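Local coordinates for uncharacterized protein (Xanthomonas campestris pv. vesicatoria, PDB 4FC9), which is the C-terminal domain of the type III effector XopL, secreted into plant host cells, where it probably acts as an E3 ubiquitin ligase, at residues A43-L57 with R178-V190. Numbering follows the deposited sequence. Where two conformers were deposited one is given.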
# COMPACT_ATOMS: atom_id res chain seq x y z
N ALA A 43 3.46 12.62 1.06
CA ALA A 43 4.81 13.17 0.93
C ALA A 43 5.75 12.18 0.25
O ALA A 43 6.57 12.56 -0.58
CB ALA A 43 5.35 13.55 2.30
N MSE A 44 5.62 10.91 0.63
CA MSE A 44 6.43 9.84 0.03
C MSE A 44 6.12 9.70 -1.45
O MSE A 44 7.04 9.56 -2.27
CB MSE A 44 6.18 8.52 0.75
CG MSE A 44 6.70 8.51 2.17
SE MSE A 44 6.09 6.99 3.21
CE MSE A 44 7.16 5.58 2.40
N LEU A 45 4.84 9.72 -1.79
CA LEU A 45 4.40 9.67 -3.18
C LEU A 45 4.96 10.85 -3.94
O LEU A 45 5.41 10.71 -5.08
CB LEU A 45 2.88 9.70 -3.27
CG LEU A 45 2.19 8.38 -2.96
CD1 LEU A 45 0.70 8.54 -3.17
CD2 LEU A 45 2.76 7.29 -3.84
N SER A 46 4.92 12.02 -3.31
CA SER A 46 5.49 13.22 -3.90
C SER A 46 6.98 13.02 -4.13
O SER A 46 7.50 13.34 -5.19
CB SER A 46 5.27 14.42 -3.00
OG SER A 46 5.77 15.60 -3.61
N THR A 47 7.67 12.47 -3.13
CA THR A 47 9.09 12.22 -3.24
C THR A 47 9.37 11.31 -4.43
O THR A 47 10.20 11.63 -5.29
CB THR A 47 9.65 11.60 -1.94
OG1 THR A 47 9.42 12.51 -0.86
CG2 THR A 47 11.14 11.35 -2.06
N VAL A 48 8.65 10.20 -4.52
CA VAL A 48 8.85 9.25 -5.61
C VAL A 48 8.50 9.80 -7.00
O VAL A 48 9.28 9.65 -7.95
CB VAL A 48 8.04 7.96 -5.37
CG1 VAL A 48 8.09 7.05 -6.60
CG2 VAL A 48 8.56 7.24 -4.14
N ILE A 49 7.34 10.42 -7.13
CA ILE A 49 6.80 10.80 -8.44
C ILE A 49 7.25 12.19 -8.89
O ILE A 49 7.67 12.36 -10.02
CB ILE A 49 5.26 10.68 -8.45
CG1 ILE A 49 4.85 9.22 -8.25
CG2 ILE A 49 4.69 11.23 -9.74
CD1 ILE A 49 3.38 9.02 -8.02
N ASP A 50 7.17 13.16 -7.99
CA ASP A 50 7.60 14.52 -8.29
C ASP A 50 9.12 14.64 -8.26
O ASP A 50 9.74 15.02 -9.25
CB ASP A 50 6.99 15.51 -7.28
CG ASP A 50 6.17 16.59 -7.93
OD1 ASP A 50 6.77 17.56 -8.45
OD2 ASP A 50 4.93 16.48 -7.92
N GLU A 51 9.72 14.32 -7.12
CA GLU A 51 11.15 14.51 -6.91
C GLU A 51 12.00 13.44 -7.57
O GLU A 51 13.20 13.61 -7.73
CB GLU A 51 11.45 14.54 -5.42
CG GLU A 51 10.54 15.45 -4.63
CD GLU A 51 10.78 16.91 -4.91
OE1 GLU A 51 11.95 17.28 -5.17
OE2 GLU A 51 9.80 17.69 -4.88
N GLU A 52 11.36 12.33 -7.93
CA GLU A 52 12.05 11.17 -8.48
C GLU A 52 13.15 10.68 -7.54
O GLU A 52 14.27 10.37 -7.96
CB GLU A 52 12.57 11.46 -9.89
CG GLU A 52 11.45 11.72 -10.88
CD GLU A 52 11.94 12.09 -12.26
OE1 GLU A 52 12.47 13.21 -12.42
OE2 GLU A 52 11.78 11.26 -13.17
N ARG A 53 12.80 10.62 -6.26
CA ARG A 53 13.71 10.19 -5.21
C ARG A 53 13.11 9.05 -4.38
O ARG A 53 11.90 8.82 -4.39
CB ARG A 53 14.11 11.38 -4.33
CG ARG A 53 14.96 12.41 -5.06
CD ARG A 53 15.06 13.72 -4.30
NE ARG A 53 15.78 13.60 -3.04
CZ ARG A 53 16.16 14.63 -2.29
NH1 ARG A 53 15.90 15.87 -2.68
NH2 ARG A 53 16.82 14.43 -1.16
N ASN A 54 13.99 8.35 -3.67
CA ASN A 54 13.67 7.13 -2.94
C ASN A 54 13.55 7.42 -1.44
O ASN A 54 14.56 7.57 -0.76
CB ASN A 54 14.81 6.13 -3.20
CG ASN A 54 14.52 4.74 -2.65
OD1 ASN A 54 13.60 4.53 -1.86
ND2 ASN A 54 15.32 3.77 -3.07
N PRO A 55 12.31 7.49 -0.92
CA PRO A 55 12.10 7.83 0.49
C PRO A 55 12.47 6.71 1.45
O PRO A 55 12.37 6.88 2.66
CB PRO A 55 10.59 8.09 0.55
CG PRO A 55 10.02 7.24 -0.53
CD PRO A 55 11.04 7.29 -1.64
N PHE A 56 12.90 5.58 0.91
CA PHE A 56 13.20 4.42 1.74
C PHE A 56 14.67 4.35 2.13
O PHE A 56 15.06 3.52 2.94
CB PHE A 56 12.76 3.13 1.03
CG PHE A 56 11.27 3.05 0.83
CD1 PHE A 56 10.44 2.70 1.87
CD2 PHE A 56 10.71 3.33 -0.40
CE1 PHE A 56 9.06 2.63 1.70
CE2 PHE A 56 9.33 3.27 -0.59
CZ PHE A 56 8.51 2.92 0.46
N LEU A 57 15.47 5.25 1.57
CA LEU A 57 16.88 5.32 1.92
C LEU A 57 17.22 6.68 2.51
O LEU A 57 16.68 7.70 2.10
CB LEU A 57 17.77 5.04 0.70
CG LEU A 57 17.81 3.61 0.18
CD1 LEU A 57 18.55 3.56 -1.15
CD2 LEU A 57 18.47 2.68 1.19
N ARG A 178 4.78 -7.06 14.76
CA ARG A 178 4.94 -7.89 13.56
C ARG A 178 5.36 -7.07 12.35
O ARG A 178 6.10 -7.54 11.49
CB ARG A 178 3.64 -8.63 13.26
CG ARG A 178 3.76 -9.63 12.12
CD ARG A 178 2.66 -10.67 12.20
NE ARG A 178 2.88 -11.76 11.26
CZ ARG A 178 3.70 -12.79 11.48
NH1 ARG A 178 4.37 -12.86 12.62
NH2 ARG A 178 3.84 -13.74 10.58
N PHE A 179 4.87 -5.84 12.30
CA PHE A 179 5.17 -4.93 11.21
C PHE A 179 5.79 -3.69 11.80
O PHE A 179 5.10 -2.71 12.07
CB PHE A 179 3.90 -4.60 10.43
CG PHE A 179 3.11 -5.81 10.03
CD1 PHE A 179 3.75 -6.90 9.44
CD2 PHE A 179 1.75 -5.88 10.28
CE1 PHE A 179 3.04 -8.02 9.08
CE2 PHE A 179 1.03 -7.01 9.92
CZ PHE A 179 1.68 -8.08 9.32
N PRO A 180 7.11 -3.74 12.02
CA PRO A 180 7.90 -2.71 12.71
C PRO A 180 7.82 -1.38 12.00
O PRO A 180 7.56 -1.32 10.80
CB PRO A 180 9.33 -3.25 12.63
CG PRO A 180 9.18 -4.71 12.37
CD PRO A 180 7.96 -4.84 11.54
N GLU A 181 8.04 -0.30 12.75
CA GLU A 181 8.15 1.00 12.13
C GLU A 181 9.35 0.99 11.21
O GLU A 181 10.40 0.44 11.55
CB GLU A 181 8.30 2.08 13.18
CG GLU A 181 7.00 2.69 13.62
CD GLU A 181 7.19 3.98 14.36
OE1 GLU A 181 7.45 5.01 13.70
OE2 GLU A 181 7.10 3.97 15.61
N LEU A 182 9.19 1.58 10.04
CA LEU A 182 10.28 1.73 9.11
C LEU A 182 10.59 3.20 8.94
O LEU A 182 9.68 4.03 8.92
CB LEU A 182 9.91 1.11 7.76
CG LEU A 182 9.73 -0.40 7.75
CD1 LEU A 182 9.04 -0.82 6.47
CD2 LEU A 182 11.08 -1.10 7.88
N ALA A 183 11.87 3.52 8.85
CA ALA A 183 12.29 4.89 8.66
C ALA A 183 11.97 5.32 7.25
O ALA A 183 12.28 4.63 6.29
CB ALA A 183 13.78 5.03 8.94
N VAL A 184 11.34 6.48 7.11
CA VAL A 184 11.10 7.04 5.79
C VAL A 184 11.82 8.37 5.71
O VAL A 184 12.03 9.04 6.71
CB VAL A 184 9.59 7.19 5.50
CG1 VAL A 184 8.84 5.96 5.99
CG2 VAL A 184 9.03 8.44 6.12
N HIS A 185 12.22 8.74 4.50
CA HIS A 185 13.06 9.91 4.33
C HIS A 185 12.49 10.87 3.31
O HIS A 185 12.53 10.62 2.11
CB HIS A 185 14.48 9.48 3.97
CG HIS A 185 15.07 8.52 4.96
ND1 HIS A 185 15.74 8.94 6.09
CD2 HIS A 185 15.07 7.17 5.00
CE1 HIS A 185 16.14 7.88 6.77
NE2 HIS A 185 15.75 6.80 6.13
N ILE A 186 11.94 11.96 3.81
CA ILE A 186 11.35 12.98 2.97
C ILE A 186 12.36 14.10 2.77
O ILE A 186 12.94 14.59 3.74
CB ILE A 186 10.07 13.55 3.62
CG1 ILE A 186 9.10 12.42 3.99
CG2 ILE A 186 9.41 14.58 2.72
CD1 ILE A 186 8.74 11.50 2.84
N PRO A 187 12.59 14.50 1.51
CA PRO A 187 13.47 15.62 1.19
C PRO A 187 13.13 16.86 2.01
O PRO A 187 11.96 17.11 2.30
CB PRO A 187 13.17 15.88 -0.29
CG PRO A 187 12.79 14.56 -0.81
CD PRO A 187 12.05 13.86 0.30
N GLU A 188 14.15 17.63 2.36
CA GLU A 188 13.99 18.88 3.09
C GLU A 188 13.26 19.91 2.23
O GLU A 188 13.00 21.04 2.66
CB GLU A 188 15.35 19.41 3.55
CG GLU A 188 16.16 18.40 4.36
CD GLU A 188 17.54 18.90 4.74
OE1 GLU A 188 17.96 19.95 4.22
OE2 GLU A 188 18.21 18.23 5.56
N GLN A 189 12.94 19.51 1.00
CA GLN A 189 12.14 20.30 0.08
C GLN A 189 10.65 20.02 0.26
O GLN A 189 9.89 20.92 0.63
CB GLN A 189 12.56 20.02 -1.36
CG GLN A 189 11.56 20.50 -2.40
CD GLN A 189 12.22 20.85 -3.72
OE1 GLN A 189 13.42 21.10 -3.77
NE2 GLN A 189 11.43 20.88 -4.79
N VAL A 190 10.24 18.78 0.01
CA VAL A 190 8.82 18.39 0.01
C VAL A 190 8.10 18.79 1.29
O VAL A 190 6.98 19.29 1.25
CB VAL A 190 8.64 16.87 -0.19
CG1 VAL A 190 7.17 16.53 -0.38
CG2 VAL A 190 9.44 16.38 -1.38
O HOH W 1 14.22 2.89 5.96
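Pro187 sets its CB-CG edge over one face of the Arg53 guanidinium, CG 3.7 Å above its centre. That guanidinium is held from its own side, NE and NH2 binding the carbonyls of Ala60 and Gly59. The CD corner of the same ring points at Thr47, Pro187 CD 3.2 Å from Thr47 OG1 and close to CG2 as well. Thr47 OG1, anti to its carbonyl carbon (chi1 -60°), turns back along the helix to bond Ala43 O, which also takes Thr47 N from the opposite face. Ile186 CD1 rests on Met44 CG, and both SE and CE of the selenomethionine lie 4.0 Å from Val184 CG1, crossing at about a right angle. Met44 also touches Val159 and Val184 touches Trp162, both on helix 152-171. Beyond the helix, Asn54 OD1 accepts from Phe56 N in an Asx turn; within it, Pro55 O takes a hydrogen bond from His185 N (2.6 Å, N-H...O 145°) and a CA-H...O contact from Val184 CA. His185 CD2 approaches Leu57 C obliquely, at 3.3 Å. A water bridges Phe56 O and Ala183 O. Val190, the last modelled residue, straddles Ser46 OG (CG1) and Glu51 CG (CG2), each 3.6 Å away. The arrangement is an extended C-terminal tail strapped over a helix end and its following Asx turn in an all-helical domain.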